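Local coordinates for protein histone-lysine N-methyltransferase, H3 lysine-9 specific SUVH6 (PDB 6A5K) that transfers methyl groups from S-adenosylmethionine to histone H3 in plants and probably couples this to recognition of methylated non-CG DNA through its SRA domain, at residues C21-I24 and L25-E29; I51-N55 and G56-N60; V229-K232 and K233-K237; S6-K9 and V10-T13; Q79-M82 and E83-I86. The protein carries 1 engineered substitution. One frame throughout, in Å; residues are numbered along the deposited sequence.

Contact 1: C21-I24 and L25-E29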
loop_
_atom_site.group_PDB
_atom_site.type_symbol
_atom_site.label_atom_id
_atom_site.label_comp_id
_atom_site.label_asym_id
_atom_site.label_seq_id
_atom_site.Cartn_x
_atom_site.Cartn_y
_atom_site.Cartn_z
ATOM N N CYS A 21 14.674 1.741 -2.124
ATOM C CA CYS A 21 14.899 0.355 -1.698
ATOM C C CYS A 21 14.764 -0.636 -2.859
ATOM O O CYS A 21 15.647 -1.475 -3.098
ATOM C CB CYS A 21 13.911 -0.053 -0.599
ATOM S SG CYS A 21 14.217 0.653 1.033
ATOM N N ARG A 22 13.648 -0.545 -3.574
ATOM C CA ARG A 22 13.352 -1.536 -4.600
ATOM C C ARG A 22 14.169 -1.309 -5.870
ATOM O O ARG A 22 14.383 -2.243 -6.645
ATOM C CB ARG A 22 11.852 -1.549 -4.897
ATOM C CG ARG A 22 11.050 -2.109 -3.712
ATOM C CD ARG A 22 9.664 -2.613 -4.103
ATOM N NE ARG A 22 9.071 -3.420 -3.037
ATOM C CZ ARG A 22 9.265 -4.727 -2.891
ATOM N NH1 ARG A 22 10.042 -5.385 -3.744
ATOM N NH2 ARG A 22 8.686 -5.382 -1.891
ATOM N N LYS A 23 14.648 -0.087 -6.081
ATOM C CA LYS A 23 15.562 0.149 -7.200
ATOM C C LYS A 23 16.948 -0.438 -6.899
ATOM O O LYS A 23 17.602 -1.021 -7.774
ATOM C CB LYS A 23 15.663 1.642 -7.517
ATOM C CG LYS A 23 16.679 1.976 -8.607
ATOM C CD LYS A 23 16.292 1.385 -9.960
ATOM C CE LYS A 23 14.928 1.874 -10.422
ATOM N NZ LYS A 23 14.685 1.557 -11.859
ATOM N N ILE A 24 17.398 -0.289 -5.656
ATOM C CA ILE A 24 18.658 -0.903 -5.246
ATOM C C ILE A 24 18.553 -2.426 -5.372
ATOM O O ILE A 24 19.465 -3.098 -5.887
ATOM C CB ILE A 24 19.041 -0.522 -3.803
ATOM C CG1 ILE A 24 19.313 0.978 -3.700
ATOM C CG2 ILE A 24 20.268 -1.306 -3.341
ATOM C CD1 ILE A 24 19.512 1.458 -2.271
ATOM N N LEU A 25 17.424 -2.963 -4.920
ATOM C CA LEU A 25 17.193 -4.401 -5.005
ATOM C C LEU A 25 17.141 -4.859 -6.460
ATOM O O LEU A 25 17.661 -5.918 -6.800
ATOM C CB LEU A 25 15.902 -4.783 -4.276
ATOM C CG LEU A 25 15.563 -6.276 -4.222
ATOM C CD1 LEU A 25 16.610 -7.036 -3.419
ATOM C CD2 LEU A 25 14.185 -6.482 -3.620
ATOM N N GLN A 26 16.517 -4.058 -7.317
ATOM C CA GLN A 26 16.433 -4.375 -8.737
ATOM C C GLN A 26 17.831 -4.456 -9.338
ATOM O O GLN A 26 18.123 -5.337 -10.149
ATOM C CB GLN A 26 15.593 -3.329 -9.482
ATOM C CG GLN A 26 15.361 -3.638 -10.959
ATOM C CD GLN A 26 14.754 -2.459 -11.706
ATOM O OE1 GLN A 26 15.174 -1.316 -11.521
ATOM N NE2 GLN A 26 13.755 -2.730 -12.544
ATOM N N GLU A 27 18.693 -3.531 -8.931
ATOM C CA GLU A 27 20.059 -3.501 -9.440
ATOM C C GLU A 27 20.863 -4.701 -8.946
ATOM O O GLU A 27 21.706 -5.235 -9.681
ATOM C CB GLU A 27 20.739 -2.190 -9.052
ATOM C CG GLU A 27 20.098 -0.979 -9.719
ATOM C CD GLU A 27 20.661 0.340 -9.232
ATOM O OE1 GLU A 27 20.817 1.262 -10.062
ATOM O OE2 GLU A 27 20.941 0.457 -8.020
ATOM N N ASP A 28 20.601 -5.144 -7.718
ATOM C CA ASP A 28 21.256 -6.355 -7.229
ATOM C C ASP A 28 20.744 -7.607 -7.951
ATOM O O ASP A 28 21.520 -8.501 -8.295
ATOM C CB ASP A 28 21.060 -6.517 -5.723
ATOM C CG ASP A 28 22.069 -7.472 -5.109
ATOM O OD1 ASP A 28 23.286 -7.218 -5.251
ATOM O OD2 ASP A 28 21.648 -8.485 -4.507
ATOM N N GLU A 29 19.434 -7.659 -8.181
ATOM C CA GLU A 29 18.782 -8.794 -8.834
ATOM C C GLU A 29 19.187 -8.914 -10.303
ATOM O O GLU A 29 18.994 -9.959 -10.929
ATOM C CB GLU A 29 17.253 -8.673 -8.713
ATOM C CG GLU A 29 16.713 -8.992 -7.320
ATOM C CD GLU A 29 15.257 -8.568 -7.120
ATOM O OE1 GLU A 29 14.753 -7.724 -7.892
ATOM O OE2 GLU A 29 14.613 -9.087 -6.182
#

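Contact 2: I51-N55 and G56-N60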
loop_
_atom_site.group_PDB
_atom_site.type_symbol
_atom_site.label_atom_id
_atom_site.label_comp_id
_atom_site.label_asym_id
_atom_site.label_seq_id
_atom_site.Cartn_x
_atom_site.Cartn_y
_atom_site.Cartn_z
ATOM N N ILE A 51 20.861 7.502 1.582
ATOM C CA ILE A 51 20.601 8.351 0.418
ATOM C C ILE A 51 19.592 9.459 0.733
ATOM O O ILE A 51 19.814 10.628 0.402
ATOM C CB ILE A 51 20.115 7.510 -0.783
ATOM C CG1 ILE A 51 21.267 6.631 -1.293
ATOM C CG2 ILE A 51 19.612 8.405 -1.904
ATOM C CD1 ILE A 51 20.831 5.542 -2.246
ATOM N N LEU A 52 18.502 9.105 1.403
ATOM C CA LEU A 52 17.505 10.104 1.778
ATOM C C LEU A 52 18.064 11.120 2.778
ATOM O O LEU A 52 17.754 12.309 2.714
ATOM C CB LEU A 52 16.255 9.424 2.352
ATOM C CG LEU A 52 15.112 9.151 1.370
ATOM C CD1 LEU A 52 15.431 8.041 0.376
ATOM C CD2 LEU A 52 13.829 8.842 2.125
ATOM N N LYS A 53 18.889 10.644 3.702
ATOM C CA LYS A 53 19.519 11.518 4.687
ATOM C C LYS A 53 20.418 12.567 4.022
ATOM O O LYS A 53 20.311 13.764 4.309
ATOM C CB LYS A 53 20.330 10.691 5.688
ATOM C CG LYS A 53 21.205 11.511 6.617
ATOM C CD LYS A 53 20.371 12.380 7.540
ATOM C CE LYS A 53 20.384 11.839 8.957
ATOM N NZ LYS A 53 19.559 12.673 9.876
ATOM N N ARG A 54 21.293 12.118 3.127
ATOM C CA ARG A 54 22.250 13.029 2.498
ATOM C C ARG A 54 21.550 14.074 1.623
ATOM O O ARG A 54 22.057 15.179 1.439
ATOM C CB ARG A 54 23.269 12.240 1.669
ATOM C CG ARG A 54 24.087 11.230 2.468
ATOM C CD ARG A 54 25.395 11.819 3.024
ATOM N NE ARG A 54 25.196 12.941 3.939
ATOM C CZ ARG A 54 25.102 12.823 5.260
ATOM N NH1 ARG A 54 25.178 11.626 5.832
ATOM N NH2 ARG A 54 24.925 13.903 6.010
ATOM N N ASN A 55 20.378 13.719 1.100
ATOM C CA ASN A 55 19.610 14.601 0.229
ATOM C C ASN A 55 18.552 15.425 0.962
ATOM O O ASN A 55 17.694 16.041 0.333
ATOM C CB ASN A 55 18.946 13.784 -0.875
ATOM C CG ASN A 55 19.931 13.336 -1.942
ATOM O OD1 ASN A 55 20.136 14.027 -2.940
ATOM N ND2 ASN A 55 20.553 12.179 -1.732
ATOM N N GLY A 56 18.613 15.428 2.289
ATOM C CA GLY A 56 17.743 16.267 3.095
ATOM C C GLY A 56 16.281 15.850 3.149
ATOM O O GLY A 56 15.404 16.699 3.313
ATOM N N LYS A 57 16.011 14.550 3.036
ATOM C CA LYS A 57 14.630 14.079 2.925
ATOM C C LYS A 57 14.014 13.613 4.247
ATOM O O LYS A 57 12.832 13.278 4.281
ATOM C CB LYS A 57 14.529 12.932 1.910
ATOM C CG LYS A 57 15.046 13.284 0.517
ATOM C CD LYS A 57 14.238 14.404 -0.113
ATOM C CE LYS A 57 14.734 14.688 -1.519
ATOM N NZ LYS A 57 14.131 15.911 -2.114
ATOM N N PHE A 58 14.802 13.561 5.317
ATOM C CA PHE A 58 14.255 13.166 6.618
ATOM C C PHE A 58 13.299 14.238 7.134
ATOM O O PHE A 58 13.527 15.436 6.928
ATOM C CB PHE A 58 15.363 12.936 7.650
ATOM C CG PHE A 58 15.976 11.566 7.608
ATOM C CD1 PHE A 58 16.208 10.925 6.402
ATOM C CD2 PHE A 58 16.356 10.934 8.782
ATOM C CE1 PHE A 58 16.789 9.670 6.371
ATOM C CE2 PHE A 58 16.938 9.678 8.755
ATOM C CZ PHE A 58 17.152 9.046 7.544
ATOM N N LEU A 59 12.241 13.803 7.811
ATOM C CA LEU A 59 11.277 14.716 8.418
ATOM C C LEU A 59 11.513 14.799 9.923
ATOM O O LEU A 59 11.930 13.818 10.546
ATOM C CB LEU A 59 9.839 14.267 8.125
ATOM C CG LEU A 59 9.468 14.054 6.649
ATOM C CD1 LEU A 59 7.982 13.689 6.476
ATOM C CD2 LEU A 59 9.813 15.270 5.814
ATOM N N ASN A 60 11.254 15.971 10.498
ATOM C CA ASN A 60 11.404 16.179 11.939
ATOM C C ASN A 60 12.790 15.785 12.448
ATOM O O ASN A 60 12.929 15.280 13.558
ATOM C CB ASN A 60 10.338 15.388 12.706
ATOM C CG ASN A 60 8.932 15.687 12.228
ATOM O OD1 ASN A 60 8.476 16.832 12.261
ATOM N ND2 ASN A 60 8.239 14.657 11.774
HETATM O O HOH W 1 17.814 14.539 5.836
#

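Contact 3: V229-K232 and K233-K237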
loop_
_atom_site.group_PDB
_atom_site.type_symbol
_atom_site.label_atom_id
_atom_site.label_comp_id
_atom_site.label_asym_id
_atom_site.label_seq_id
_atom_site.Cartn_x
_atom_site.Cartn_y
_atom_site.Cartn_z
ATOM N N VAL A 229 -8.202 -4.417 16.200
ATOM C CA VAL A 229 -9.560 -4.583 16.709
ATOM C C VAL A 229 -10.556 -4.602 15.550
ATOM O O VAL A 229 -11.476 -5.435 15.510
ATOM C CB VAL A 229 -9.918 -3.467 17.709
ATOM C CG1 VAL A 229 -11.413 -3.456 18.012
ATOM C CG2 VAL A 229 -9.100 -3.629 18.982
ATOM N N GLU A 230 -10.363 -3.698 14.593
ATOM C CA GLU A 230 -11.224 -3.652 13.416
ATOM C C GLU A 230 -11.141 -4.955 12.625
ATOM O O GLU A 230 -12.154 -5.478 12.148
ATOM C CB GLU A 230 -10.855 -2.467 12.517
ATOM C CG GLU A 230 -11.162 -1.087 13.100
ATOM C CD GLU A 230 -12.649 -0.820 13.321
ATOM O OE1 GLU A 230 -13.491 -1.688 12.997
ATOM O OE2 GLU A 230 -12.978 0.281 13.811
ATOM N N VAL A 231 -9.926 -5.476 12.491
ATOM C CA VAL A 231 -9.714 -6.726 11.767
ATOM C C VAL A 231 -10.394 -7.881 12.507
ATOM O O VAL A 231 -11.109 -8.702 11.907
ATOM C CB VAL A 231 -8.206 -7.016 11.587
ATOM C CG1 VAL A 231 -7.982 -8.441 11.121
ATOM C CG2 VAL A 231 -7.590 -6.029 10.597
ATOM N N LYS A 232 -10.182 -7.925 13.821
ATOM C CA LYS A 232 -10.819 -8.945 14.648
ATOM C C LYS A 232 -12.336 -8.924 14.460
ATOM O O LYS A 232 -12.951 -9.973 14.255
ATOM C CB LYS A 232 -10.461 -8.752 16.124
ATOM C CG LYS A 232 -11.117 -9.768 17.046
ATOM C CD LYS A 232 -10.707 -9.556 18.494
ATOM C CE LYS A 232 -11.674 -10.263 19.439
ATOM N NZ LYS A 232 -11.092 -11.505 20.023
ATOM N N LYS A 233 -12.936 -7.736 14.494
ATOM C CA LYS A 233 -14.382 -7.630 14.293
ATOM C C LYS A 233 -14.789 -8.065 12.891
ATOM O O LYS A 233 -15.862 -8.635 12.703
ATOM C CB LYS A 233 -14.884 -6.205 14.532
ATOM C CG LYS A 233 -14.764 -5.678 15.950
ATOM C CD LYS A 233 -15.250 -4.228 15.992
ATOM C CE LYS A 233 -14.900 -3.540 17.300
ATOM N NZ LYS A 233 -15.586 -4.145 18.471
ATOM N N SER A 234 -13.940 -7.788 11.906
ATOM C CA SER A 234 -14.253 -8.162 10.529
ATOM C C SER A 234 -14.219 -9.675 10.360
ATOM O O SER A 234 -14.829 -10.219 9.435
ATOM C CB SER A 234 -13.278 -7.511 9.546
ATOM O OG SER A 234 -12.069 -8.250 9.466
ATOM N N LYS A 235 -13.507 -10.354 11.257
ATOM C CA LYS A 235 -13.420 -11.813 11.187
ATOM C C LYS A 235 -14.526 -12.521 11.981
ATOM O O LYS A 235 -14.481 -13.736 12.162
ATOM C CB LYS A 235 -12.052 -12.288 11.689
ATOM C CG LYS A 235 -10.904 -12.018 10.736
ATOM C CD LYS A 235 -9.566 -12.380 11.369
ATOM C CE LYS A 235 -8.394 -11.904 10.516
ATOM N NZ LYS A 235 -7.743 -13.020 9.778
ATOM N N SER A 236 -15.523 -11.767 12.434
ATOM C CA SER A 236 -16.510 -12.288 13.384
ATOM C C SER A 236 -17.567 -13.215 12.790
ATOM O O SER A 236 -17.860 -13.168 11.593
ATOM C CB SER A 236 -17.229 -11.134 14.081
ATOM O OG SER A 236 -16.371 -10.487 15.000
ATOM N N LYS A 237 -18.139 -14.050 13.657
ATOM C CA LYS A 237 -19.280 -14.888 13.324
ATOM C C LYS A 237 -20.407 -14.008 12.820
ATOM O O LYS A 237 -20.987 -14.240 11.762
ATOM C CB LYS A 237 -19.773 -15.677 14.554
ATOM C CG LYS A 237 -18.716 -16.464 15.340
ATOM C CD LYS A 237 -17.687 -17.146 14.453
ATOM C CE LYS A 237 -16.286 -16.945 15.004
ATOM N NZ LYS A 237 -15.779 -15.588 14.664
#

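Contact 4: S6-K9 and V10-T13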
loop_
_atom_site.group_PDB
_atom_site.type_symbol
_atom_site.label_atom_id
_atom_site.label_comp_id
_atom_site.label_asym_id
_atom_site.label_seq_id
_atom_site.Cartn_x
_atom_site.Cartn_y
_atom_site.Cartn_z
ATOM N N SER A 6 1.144 18.050 5.338
ATOM C CA SER A 6 1.943 17.134 6.157
ATOM C C SER A 6 1.676 15.675 5.823
ATOM O O SER A 6 2.611 14.890 5.696
ATOM C CB SER A 6 1.671 17.356 7.647
ATOM O OG SER A 6 2.360 18.494 8.125
ATOM N N ARG A 7 0.400 15.310 5.700
ATOM C CA ARG A 7 0.033 13.937 5.356
ATOM C C ARG A 7 0.643 13.515 4.020
ATOM O O ARG A 7 1.237 12.435 3.900
ATOM C CB ARG A 7 -1.489 13.781 5.299
ATOM C CG ARG A 7 -1.947 12.369 4.974
ATOM C CD ARG A 7 -1.399 11.378 5.991
ATOM N NE ARG A 7 -2.014 10.055 5.890
ATOM C CZ ARG A 7 -1.557 8.974 6.523
ATOM N NH1 ARG A 7 -0.473 9.061 7.283
ATOM N NH2 ARG A 7 -2.177 7.805 6.395
ATOM N N ASN A 8 0.483 14.364 3.012
ATOM C CA ASN A 8 1.071 14.070 1.710
ATOM C C ASN A 8 2.597 13.988 1.788
ATOM O O ASN A 8 3.200 13.106 1.186
ATOM C CB ASN A 8 0.646 15.112 0.677
ATOM C CG ASN A 8 -0.626 14.718 -0.058
ATOM O OD1 ASN A 8 -1.367 13.818 0.365
ATOM N ND2 ASN A 8 -0.889 15.400 -1.164
ATOM N N LYS A 9 3.218 14.897 2.539
ATOM C CA LYS A 9 4.673 14.873 2.723
ATOM C C LYS A 9 5.142 13.543 3.323
ATOM O O LYS A 9 6.114 12.943 2.855
ATOM C CB LYS A 9 5.132 16.030 3.615
ATOM C CG LYS A 9 5.013 17.408 2.993
ATOM C CD LYS A 9 5.509 18.488 3.954
ATOM C CE LYS A 9 5.118 19.884 3.481
ATOM N NZ LYS A 9 6.276 20.656 2.937
ATOM N N VAL A 10 4.446 13.082 4.358
ATOM C CA VAL A 10 4.785 11.814 4.996
ATOM C C VAL A 10 4.647 10.644 4.012
ATOM O O VAL A 10 5.576 9.827 3.846
ATOM C CB VAL A 10 3.901 11.567 6.230
ATOM C CG1 VAL A 10 4.036 10.120 6.726
ATOM C CG2 VAL A 10 4.255 12.561 7.344
ATOM N N LYS A 11 3.501 10.579 3.333
ATOM C CA LYS A 11 3.266 9.458 2.424
ATOM C C LYS A 11 4.270 9.451 1.269
ATOM O O LYS A 11 4.805 8.403 0.912
ATOM C CB LYS A 11 1.824 9.478 1.889
ATOM C CG LYS A 11 0.784 9.182 2.975
ATOM C CD LYS A 11 -0.547 8.704 2.392
ATOM C CE LYS A 11 -1.266 9.802 1.628
ATOM N NZ LYS A 11 -2.666 9.405 1.279
ATOM N N GLU A 12 4.539 10.620 0.701
ATOM C CA GLU A 12 5.488 10.714 -0.404
ATOM C C GLU A 12 6.919 10.415 0.036
ATOM O O GLU A 12 7.722 9.902 -0.750
ATOM C CB GLU A 12 5.416 12.094 -1.049
ATOM C CG GLU A 12 4.110 12.323 -1.805
ATOM C CD GLU A 12 3.962 13.747 -2.294
ATOM O OE1 GLU A 12 4.923 14.526 -2.145
ATOM O OE2 GLU A 12 2.883 14.088 -2.822
ATOM N N THR A 13 7.248 10.732 1.284
ATOM C CA THR A 13 8.589 10.431 1.788
ATOM C C THR A 13 8.763 8.920 1.916
ATOM O O THR A 13 9.802 8.369 1.524
ATOM C CB THR A 13 8.855 11.128 3.145
ATOM O OG1 THR A 13 8.749 12.547 2.974
ATOM C CG2 THR A 13 10.254 10.798 3.669
#

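Contact 5: Q79-M82 and E83-I86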
loop_
_atom_site.group_PDB
_atom_site.type_symbol
_atom_site.label_atom_id
_atom_site.label_comp_id
_atom_site.label_asym_id
_atom_site.label_seq_id
_atom_site.Cartn_x
_atom_site.Cartn_y
_atom_site.Cartn_z
ATOM N N GLN A 79 7.267 -1.094 6.810
ATOM C CA GLN A 79 7.980 -2.354 6.616
ATOM C C GLN A 79 9.262 -2.385 7.442
ATOM O O GLN A 79 9.584 -3.387 8.093
ATOM C CB GLN A 79 8.321 -2.571 5.141
ATOM C CG GLN A 79 8.997 -3.919 4.879
ATOM C CD GLN A 79 9.426 -4.089 3.438
ATOM O OE1 GLN A 79 8.910 -3.419 2.546
ATOM N NE2 GLN A 79 10.379 -4.984 3.202
ATOM N N TYR A 80 9.987 -1.275 7.421
ATOM C CA TYR A 80 11.283 -1.198 8.077
ATOM C C TYR A 80 11.267 -0.275 9.286
ATOM O O TYR A 80 10.633 0.783 9.269
ATOM C CB TYR A 80 12.343 -0.716 7.096
ATOM C CG TYR A 80 12.567 -1.610 5.897
ATOM C CD1 TYR A 80 13.380 -2.731 5.989
ATOM C CD2 TYR A 80 12.008 -1.304 4.657
ATOM C CE1 TYR A 80 13.611 -3.534 4.894
ATOM C CE2 TYR A 80 12.234 -2.114 3.554
ATOM C CZ TYR A 80 13.039 -3.221 3.682
ATOM O OH TYR A 80 13.285 -4.029 2.600
ATOM N N ARG A 81 11.991 -0.674 10.325
ATOM C CA ARG A 81 12.174 0.169 11.496
ATOM C C ARG A 81 12.768 1.518 11.104
ATOM O O ARG A 81 12.449 2.542 11.713
ATOM C CB ARG A 81 13.076 -0.533 12.518
ATOM C CG ARG A 81 12.487 -0.643 13.916
ATOM C CD ARG A 81 13.544 -1.146 14.884
ATOM N NE ARG A 81 13.070 -1.244 16.262
ATOM C CZ ARG A 81 12.565 -2.351 16.797
ATOM N NH1 ARG A 81 12.459 -3.458 16.069
ATOM N NH2 ARG A 81 12.163 -2.351 18.059
HETATM N N MSE A 82 13.622 1.519 10.080
HETATM C CA MSE A 82 14.247 2.751 9.587
HETATM C C MSE A 82 13.236 3.811 9.131
HETATM O O MSE A 82 13.529 5.017 9.169
HETATM C CB MSE A 82 15.206 2.431 8.436
HETATM C CG MSE A 82 16.557 1.885 8.893
HETATM SE SE MSE A 82 17.910 3.267 9.067
HETATM C CE MSE A 82 17.511 3.847 10.874
ATOM N N GLU A 83 12.055 3.375 8.697
ATOM C CA GLU A 83 11.007 4.317 8.298
ATOM C C GLU A 83 10.601 5.182 9.489
ATOM O O GLU A 83 10.281 6.356 9.333
ATOM C CB GLU A 83 9.788 3.581 7.733
ATOM C CG GLU A 83 10.047 2.815 6.436
ATOM C CD GLU A 83 8.811 2.060 5.952
ATOM O OE1 GLU A 83 7.747 2.691 5.768
ATOM O OE2 GLU A 83 8.896 0.830 5.756
ATOM N N LEU A 84 10.625 4.593 10.683
ATOM C CA LEU A 84 10.286 5.322 11.904
ATOM C C LEU A 84 11.295 6.436 12.166
ATOM O O LEU A 84 10.937 7.516 12.652
ATOM C CB LEU A 84 10.222 4.370 13.101
ATOM C CG LEU A 84 9.291 3.165 12.954
ATOM C CD1 LEU A 84 9.341 2.298 14.215
ATOM C CD2 LEU A 84 7.867 3.608 12.645
ATOM N N ASN A 85 12.561 6.180 11.838
ATOM C CA ASN A 85 13.591 7.203 12.014
ATOM C C ASN A 85 13.498 8.282 10.942
ATOM O O ASN A 85 13.696 9.469 11.216
ATOM C CB ASN A 85 14.989 6.582 12.002
ATOM C CG ASN A 85 16.089 7.611 12.243
ATOM O OD1 ASN A 85 16.161 8.236 13.305
ATOM N ND2 ASN A 85 16.955 7.785 11.254
ATOM N N ILE A 86 13.189 7.870 9.720
ATOM C CA ILE A 86 13.076 8.821 8.619
ATOM C C ILE A 86 11.995 9.870 8.898
ATOM O O ILE A 86 12.162 11.054 8.581
ATOM C CB ILE A 86 12.790 8.090 7.293
ATOM C CG1 ILE A 86 14.033 7.310 6.871
ATOM C CG2 ILE A 86 12.402 9.077 6.201
ATOM C CD1 ILE A 86 13.783 6.264 5.807
#

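Contact 1: C21-I24 and L25-E29
The Gln-26 amide receives Lys-23 in the plane of its carbonyl, whereas the Arg-22 guanidinium meets Leu-25 CD2 at an oblique slant, 4.3 Å from NH1. Lys-23 NZ donates to Gln-26 OE1 at 2.9 Å, with a C=O...N angle of 147°. The two side chains are three residues apart on one helix and run next to each other in the same direction. Bends at chi2 (64°) and chi3 (58°) fold the lysine over so that its CD also comes within 3.3 Å of Gln-26 OE1. At the amide's other end NE2 bonds to Ile-314 O, so both polar atoms are held and the rotation of the group is fixed. Alpha-helical bonds carry the backbone, among them Leu-25 N to Cys-21 O at 2.9 Å and Asp-28 N to Ile-24 O at 3.0 Å. Glu-27 CG rests 3.2 Å from Lys-23 O. Arg-22 makes a salt bridge to Asp-319 and a hydrogen bond to Asn-317, and Glu-29 bonds to Asn-317 and Phe-318, which ties this last part of helix 5-29 to a loop in the Pre-SET range. Cys-21 and Ile-24 pack instead on helix 44-54, against Ile-44, Glu-47 and Ala-48.

Contact 2: I51-N55 and G56-N60
Lys-53 O is gripped by two groups: Gly-56 N donates to it at 3.1 Å, and a water donates to it at 3.0 Å. The glycine N-H comes from well above the carbonyl plane, 64° out of it. The same water accepts from Phe-58 N at 3.2 Å, bridging the last helical turn to the departing chain. One residue earlier in the helix, Leu-52 O accepts from Lys-57 N at 2.9 Å. Together the two backbone bonds define a Schellman motif that ends helix 44-54, with Gly-56 as its C-prime residue. Its phi of 72° suits glycine, and a beta carbon at this position would run into Asn-55 O. Asn-55, the first residue to leave helical geometry, turns its side chain back, and ND2 donates to Ile-51 O at 2.7 Å from the carbonyl face opposite to that used by Asn-55 N. Beyond the motif the Phe-58 ring folds back on the helix. Lys-53 CB makes an off-centre CH-pi contact, 4.2 Å from the centroid of the Phe-58 ring. With CG anti to the backbone N (chi1 171°), the lysine crosses the ring at about a right angle and lays CE over one face, offset toward the rim. Leu-52 CB meets the ring edge, 4.1 Å from Phe-58 CE1. Leu-52 CG also touches Lys-57 CB at 3.9 Å, while Leu-420 of helix 412-420 packs against both residues.

Contact 3: V229-K232 and K233-K237
Ser-234 OG donates to Val-231 O at 2.7 Å, a side-chain bond to the carbonyl three residues back in the final turn of helix 227-234. The hydroxyl lies in the carbonyl plane on a lone pair, with a C=O...O angle of 123°. Its chi1 of 82° sets OG in the crowded position between the backbone N and the carbonyl carbon, where it can turn back to the preceding turn. With an alanine here, Val-231 O would probably lose its in-plane hydroxyl donor, and the last turn a side-chain tie to its own backbone. Lys-235 N makes a weak bond to Val-231 O at 3.0 Å; the same N-H also reaches Lys-232 O at 3.1 Å from above its carbonyl plane, a sharing that fits a helix running out at Lys-235. Earlier in the turn the bonding is still alpha-helical, as Lys-233 N to Val-229 O at 2.9 Å attests. Around this core two lysine chains lie alongside valines and point the same way: Lys-233 CE touches Val-229 CG1 at 3.6 Å, and Lys-235 CE touches Val-231 CG1 at 3.5 Å. Farther out, Val-229 meets Ser-124, and Val-231 meets Pro-488 in the SET range. Past the helix end, Ser-236 OG and N approach Lys-233 O from the same face of its carbonyl, at 3.0 Å and 3.2 Å.

Contact 4: S6-K9 and V10-T13
Two donors of Thr-13 hold Lys-9 O: OG1 at 2.7 Å and the backbone N at 2.9 Å. They come from opposite faces of the carbonyl plane, so the hydroxyl adds to the alpha-helical bond of helix 5-29 without displacing it. The side-chain torsion responsible is chi1 -60°, which sets OG1 beside the backbone N and directs it to the preceding turn, leaving CG2 to face Ile-86 of helix 81-87. Were an alanine to replace Thr-13, Lys-9 O would probably keep only the backbone donor of this pair, and a gap would be likely to open beside Ile-86. The neighbouring turns bond regularly, Lys-11 N to Arg-7 O at 3.0 Å for example. Arg-7 and Lys-11 cross obliquely: the lysine's CG lies over one guanidinium face, offset toward the rim, and CD approaches NE of Arg-7 to 4.0 Å. Their charged groups stay near each other but turn to different partners. Arg-7 forms a salt bridge with Asp-76 and bonds to Gly-71 O, while Lys-11 NZ and Asn-8 OD1 both bond to Ser-458 OG, next to the zinc ligand Cys-457; the Asn-8 side chain lies about 10 Å from a bound zinc ion. This start of the helix thus touches the SRA range on one hand and the SET range on the other. Closer in, Glu-12 CG sits 3.2 Å from Asn-8 O, and Val-10 CG2 lies 3.3 Å from Ser-6 O.

Contact 5: Q79-M82 and E83-I86
Glu-83 reaches back over the start of helix 81-87, its CB 3.3 Å and its CG 3.5 Å from Tyr-80 O. With CG beside its own backbone N (chi1 -65°) and the chain extended beyond, the carboxylate carbon arrives next to the amides of Gln-79 and Tyr-80. There OE2 accepts both N-H groups: Gln-79 N at 2.7 Å, from above the carboxylate plane, and Tyr-80 N at 2.9 Å, on the anti side and nearly straight at 169°. Both come from the same face of that plane, and His-18 of helix 5-29 adds a weak bond to the same oxygen. Gathered at the helix start, these donors would be expected to favour the charged carboxylate. Its plane is turned 58° from the Tyr-80 ring, which it meets obliquely. The backbone answers in the other direction, Glu-83 N donating to Tyr-80 O at 3.0 Å, so a single residue ties Tyr-80 at both its amide and its carbonyl. The next bond, Leu-84 N to Arg-81 O, again spans three residues; a regular four-residue step follows with Ile-86 N to Met-82 O at 2.9 Å. Met-82, modelled as selenomethionine, runs alongside Asn-85, its CE 3.9 Å from Asn-85 CB. Glu-83 and Ile-86 pack on Phe-17 of helix 5-29, Met-82 and Tyr-80 on helix 44-54, and Arg-81 and Leu-84 on Val-112 of strand 105-113.

In the fold
Along the chain the order is contact 4, contact 1, contact 2, contact 5 and finally contact 3. Contacts 4 and 1 share helix 5-29, their centres 23 Å apart, and contact 2 ends the following helix, 44-54. Contact 5, in the SRA range, lies about 13 Å from contact 2 and 14 Å from contact 4, centre to centre. It touches both: Leu-59 N probably bonds to Ile-86 O, and contact 4 packs against contact 5. Contact 1 joins this cluster through Ile-24 against Ile-51 and Cys-21 against Tyr-80. Contact 3 stands apart, 28 to 38 Å from the others. Helix 5-29 thus runs between SRA, Pre-SET and SET parts, consistent with a fixed arrangement of the domains.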